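Local atomic coordinates of thioesterase domain protein YiiD (Shewanella oneidensis, PDB entry 1T82), a protein that adopts the dimeric hotdog fold and is a putative thioesterase, with acyltransferase activity only tentatively assigned. Residues Ser64-Thr67 with Ile68-Thr72; Gly75-Trp78 with Leu79-Leu83. All coordinates share one frame; numbering follows the deposited sequence.

Contact 1 of 2, residues Ser64-Thr67 with Ile68-Thr72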
loop_
_atom_site.group_PDB
_atom_site.type_symbol
_atom_site.label_atom_id
_atom_site.label_comp_id
_atom_site.label_asym_id
_atom_site.label_seq_id
_atom_site.Cartn_x
_atom_site.Cartn_y
_atom_site.Cartn_z
ATOM N N SER B 64 4.968 -2.583 0.231
ATOM C CA SER B 64 5.910 -1.702 -0.438
ATOM C C SER B 64 5.560 -1.626 -1.915
ATOM O O SER B 64 5.612 -0.553 -2.513
ATOM C CB SER B 64 7.346 -2.204 -0.258
ATOM O OG SER B 64 7.739 -2.120 1.104
ATOM N N ILE B 65 5.199 -2.765 -2.500
ATOM C CA ILE B 65 4.817 -2.803 -3.905
ATOM C C ILE B 65 3.668 -1.812 -4.116
ATOM O O ILE B 65 3.729 -0.957 -4.992
ATOM C CB ILE B 65 4.367 -4.231 -4.318
ATOM C CG1 ILE B 65 5.574 -5.174 -4.309
ATOM C CG2 ILE B 65 3.724 -4.204 -5.705
ATOM C CD1 ILE B 65 5.232 -6.616 -4.641
ATOM N N TYR B 66 2.629 -1.922 -3.295
ATOM C CA TYR B 66 1.480 -1.028 -3.400
ATOM C C TYR B 66 1.878 0.428 -3.203
ATOM O O TYR B 66 1.484 1.312 -3.972
ATOM C CB TYR B 66 0.422 -1.374 -2.354
ATOM C CG TYR B 66 -0.752 -0.415 -2.350
ATOM C CD1 TYR B 66 -1.873 -0.644 -3.153
ATOM C CD2 TYR B 66 -0.738 0.733 -1.547
ATOM C CE1 TYR B 66 -2.950 0.241 -3.150
ATOM C CE2 TYR B 66 -1.811 1.623 -1.547
ATOM C CZ TYR B 66 -2.909 1.367 -2.346
ATOM O OH TYR B 66 -3.982 2.226 -2.328
ATOM N N THR B 67 2.662 0.686 -2.164
ATOM C CA THR B 67 3.063 2.052 -1.878
ATOM C C THR B 67 3.838 2.706 -3.008
ATOM O O THR B 67 3.560 3.849 -3.363
ATOM C CB THR B 67 3.885 2.131 -0.582
ATOM O OG1 THR B 67 3.069 1.700 0.517
ATOM C CG2 THR B 67 4.344 3.564 -0.335
ATOM N N ILE B 68 4.803 1.998 -3.588
ATOM C CA ILE B 68 5.556 2.607 -4.674
ATOM C C ILE B 68 4.648 2.867 -5.876
ATOM O O ILE B 68 4.793 3.878 -6.557
ATOM C CB ILE B 68 6.790 1.741 -5.093
ATOM C CG1 ILE B 68 7.561 2.431 -6.218
ATOM C CG2 ILE B 68 6.354 0.363 -5.532
ATOM C CD1 ILE B 68 8.928 1.815 -6.473
HETATM N N MSE B 69 3.699 1.972 -6.125
HETATM C CA MSE B 69 2.797 2.166 -7.253
HETATM C C MSE B 69 1.863 3.344 -7.008
HETATM O O MSE B 69 1.634 4.144 -7.905
HETATM C CB MSE B 69 2.002 0.886 -7.526
HETATM C CG MSE B 69 2.910 -0.257 -7.948
HETATM SE SE MSE B 69 2.045 -1.947 -8.275
HETATM C CE MSE B 69 1.811 -1.822 -10.190
ATOM N N THR B 70 1.336 3.470 -5.797
ATOM C CA THR B 70 0.451 4.588 -5.535
ATOM C C THR B 70 1.206 5.919 -5.578
ATOM O O THR B 70 0.657 6.920 -6.027
ATOM C CB THR B 70 -0.293 4.447 -4.194
ATOM O OG1 THR B 70 -1.289 5.475 -4.112
ATOM C CG2 THR B 70 0.666 4.572 -3.027
ATOM N N LEU B 71 2.462 5.943 -5.128
ATOM C CA LEU B 71 3.232 7.186 -5.180
ATOM C C LEU B 71 3.585 7.536 -6.624
ATOM O O LEU B 71 3.704 8.710 -6.976
ATOM C CB LEU B 71 4.513 7.087 -4.339
ATOM C CG LEU B 71 4.336 7.263 -2.828
ATOM C CD1 LEU B 71 5.617 6.862 -2.124
ATOM C CD2 LEU B 71 3.980 8.716 -2.506
ATOM N N THR B 72 3.747 6.519 -7.466
ATOM C CA THR B 72 4.063 6.760 -8.867
ATOM C C THR B 72 2.856 7.407 -9.549
ATOM O O THR B 72 3.006 8.360 -10.312
ATOM C CB THR B 72 4.464 5.446 -9.581
ATOM O OG1 THR B 72 5.701 4.973 -9.032
ATOM C CG2 THR B 72 4.651 5.672 -11.079
#

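Contact 2 of 2, residues Gly75-Trp78 with Leu79-Leu83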
loop_
_atom_site.group_PDB
_atom_site.type_symbol
_atom_site.label_atom_id
_atom_site.label_comp_id
_atom_site.label_asym_id
_atom_site.label_seq_id
_atom_site.Cartn_x
_atom_site.Cartn_y
_atom_site.Cartn_z
ATOM N N GLY B 75 2.522 10.836 -8.185
ATOM C CA GLY B 75 3.578 11.638 -8.781
ATOM C C GLY B 75 3.272 12.092 -10.192
ATOM O O GLY B 75 3.643 13.200 -10.589
HETATM N N MSE B 76 2.599 11.244 -10.963
HETATM C CA MSE B 76 2.253 11.615 -12.326
HETATM C C MSE B 76 1.247 12.762 -12.318
HETATM O O MSE B 76 1.381 13.706 -13.093
HETATM C CB MSE B 76 1.675 10.424 -13.096
HETATM C CG MSE B 76 1.234 10.781 -14.515
HETATM SE SE MSE B 76 2.649 11.579 -15.576
HETATM C CE MSE B 76 3.194 10.007 -16.565
ATOM N N VAL B 77 0.239 12.687 -11.450
ATOM C CA VAL B 77 -0.744 13.764 -11.396
ATOM C C VAL B 77 -0.044 15.049 -10.979
ATOM O O VAL B 77 -0.292 16.117 -11.543
ATOM C CB VAL B 77 -1.873 13.480 -10.386
ATOM C CG1 VAL B 77 -2.901 14.615 -10.432
ATOM C CG2 VAL B 77 -2.537 12.152 -10.705
ATOM N N TRP B 78 0.829 14.935 -9.986
ATOM C CA TRP B 78 1.582 16.081 -9.486
ATOM C C TRP B 78 2.379 16.728 -10.619
ATOM O O TRP B 78 2.350 17.948 -10.792
ATOM C CB TRP B 78 2.530 15.623 -8.375
ATOM C CG TRP B 78 3.289 16.725 -7.711
ATOM C CD1 TRP B 78 2.881 17.480 -6.652
ATOM C CD2 TRP B 78 4.606 17.176 -8.044
ATOM N NE1 TRP B 78 3.867 18.374 -6.299
ATOM C CE2 TRP B 78 4.936 18.208 -7.138
ATOM C CE3 TRP B 78 5.539 16.808 -9.020
ATOM C CZ2 TRP B 78 6.165 18.875 -7.180
ATOM C CZ3 TRP B 78 6.760 17.471 -9.063
ATOM C CH2 TRP B 78 7.060 18.492 -8.147
ATOM N N LEU B 79 3.086 15.907 -11.390
ATOM C CA LEU B 79 3.892 16.399 -12.505
ATOM C C LEU B 79 3.054 17.139 -13.530
ATOM O O LEU B 79 3.436 18.216 -13.990
ATOM C CB LEU B 79 4.615 15.238 -13.192
ATOM C CG LEU B 79 5.840 14.668 -12.468
ATOM C CD1 LEU B 79 6.235 13.342 -13.090
ATOM C CD2 LEU B 79 6.990 15.664 -12.553
ATOM N N GLN B 80 1.913 16.562 -13.894
ATOM C CA GLN B 80 1.047 17.196 -14.877
ATOM C C GLN B 80 0.537 18.536 -14.355
ATOM O O GLN B 80 0.388 19.487 -15.122
ATOM C CB GLN B 80 -0.121 16.271 -15.229
ATOM C CG GLN B 80 0.291 14.990 -15.963
ATOM C CD GLN B 80 1.021 15.254 -17.270
ATOM O OE1 GLN B 80 0.778 16.260 -17.939
ATOM N NE2 GLN B 80 1.908 14.339 -17.651
ATOM N N GLN B 81 0.275 18.616 -13.051
ATOM C CA GLN B 81 -0.196 19.866 -12.464
ATOM C C GLN B 81 0.919 20.903 -12.506
ATOM O O GLN B 81 0.673 22.075 -12.777
ATOM C CB GLN B 81 -0.662 19.648 -11.022
ATOM C CG GLN B 81 -1.894 18.770 -10.927
ATOM C CD GLN B 81 -2.469 18.697 -9.530
ATOM O OE1 GLN B 81 -1.899 19.226 -8.575
ATOM N NE2 GLN B 81 -3.605 18.029 -9.402
ATOM N N GLN B 82 2.147 20.470 -12.244
ATOM C CA GLN B 82 3.276 21.389 -12.279
ATOM C C GLN B 82 3.448 21.956 -13.684
ATOM O O GLN B 82 3.713 23.146 -13.851
ATOM C CB GLN B 82 4.562 20.676 -11.855
ATOM C CG GLN B 82 4.581 20.237 -10.402
ATOM C CD GLN B 82 4.588 21.409 -9.440
ATOM O OE1 GLN B 82 5.466 22.271 -9.501
ATOM N NE2 GLN B 82 3.615 21.442 -8.539
ATOM N N LEU B 83 3.291 21.105 -14.695
ATOM C CA LEU B 83 3.443 21.541 -16.082
ATOM C C LEU B 83 2.438 22.620 -16.481
ATOM O O LEU B 83 2.749 23.491 -17.296
ATOM C CB LEU B 83 3.333 20.339 -17.029
ATOM C CG LEU B 83 4.502 19.346 -16.964
ATOM C CD1 LEU B 83 4.216 18.142 -17.858
ATOM C CD2 LEU B 83 5.784 20.043 -17.394
#

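Contact 1 of 2, residues Ser64-Thr67 with Ile68-Thr72
Ile68, Met69, Thr70 and Leu71 each donate a backbone N-H to the carbonyl oxygen four residues earlier, from Ser64 to Thr67, and this unbroken run of i to i+4 bonds marks regular alpha-helix; the shortest joins Thr70 N to Tyr66 O at 2.8 Å. Upon this frame the side chains pair with the same spacing. Ile65 and Met69, the latter a selenomethionine, lie alongside each other and point the same way, with Ile65 CG2 3.8 Å from Met69 SE. Ile65 turns that methyl anti to its own backbone nitrogen, which sets it beside the selenium, while a bend at chi3 (95°) swings the terminal methyl of Met69 off the line of its chain. Tyr66 and Thr70 meet at a slant, Tyr66 CE2 being 4.1 Å from Thr70 CG2. Thr67 CG2 lies 4.0 Å from Leu71 CD1 in another side-by-side pair. Thr67 suits a buried helix because its hydroxyl bonds back to Gly63 O and leaves the methyl for packing. Thr72 does likewise: its OG1 bonds to Ile68 O at 2.9 Å, and its backbone N reaches the same oxygen from the opposite face of the carbonyl plane. Tyr66 carries its hydroxyl to the dimer interface, where it bonds to Tyr99 OH of the second subunit and its ring stacks on Tyr66 of that subunit. This is the central hotdog helix: Tyr66 and Thr70 pack on strand 89-99, Met69 on strand 140-152, and Ile68 and Thr72 on strand 108-112.

Contact 2 of 2, residues Gly75-Trp78 with Leu79-Leu83
Trp78 and Gln82 stack against each other across one helical turn. Gln82 CG sits over the six-membered ring of Trp78, 3.6 Å from its centroid and only 2° off the ring normal, a CH-pi contact. A bend at chi2 (-66°) then lays the amide of Gln82 nearly flat over the indole, their planes 13° apart, with Gln82 CD 3.7 Å from Trp78 CZ2. Leu79 adds its CD2 at 3.9 Å from Trp78 CZ3, and its N-H bonds to Gly75 O at 2.9 Å as part of the helical ladder. Met76, a selenomethionine, runs beside Gln80, its SE 3.5 Å from Gln80 NE2, and both rest on Trp113. The buried part is apolar: Met76 and Leu79 pack on Phe39 of strand 35-40, and Val77 on Ile90 of strand 89-99. Trp78, Gln80 and Gln82 are instead partly exposed, which suits glutamines that combine an aliphatic stem with a polar end, though the Trp78-Gln82 stack on this side is close. Helix 12-25 borders Trp78 and Gln82. Such chemistry fits a helix passing from core to surface: the methylene of Gln82 covers aromatic carbon while its amide oxygen keeps a weak hydrogen bond from Arg17.

Contacts 1 and 2 follow in series on helix 62-84, their centres about 16 Å apart, and their side chains do not touch. Contact 1 is the deeper, with its centre about 6 Å from that of the chain against about 11 Å for contact 2. It also faces the second subunit, which contact 2 does not reach. Strand 89-99 meets both, so one helix lies along the sheet, its successive turns touching that strand, dimer-facing at residues 64-72 and bordered by helix 12-25 at residues 75-83. In hotdog enzymes the active site commonly lies near this helix at the subunit interface, which would put contact 1 nearer to it, although no catalytic residue is established here.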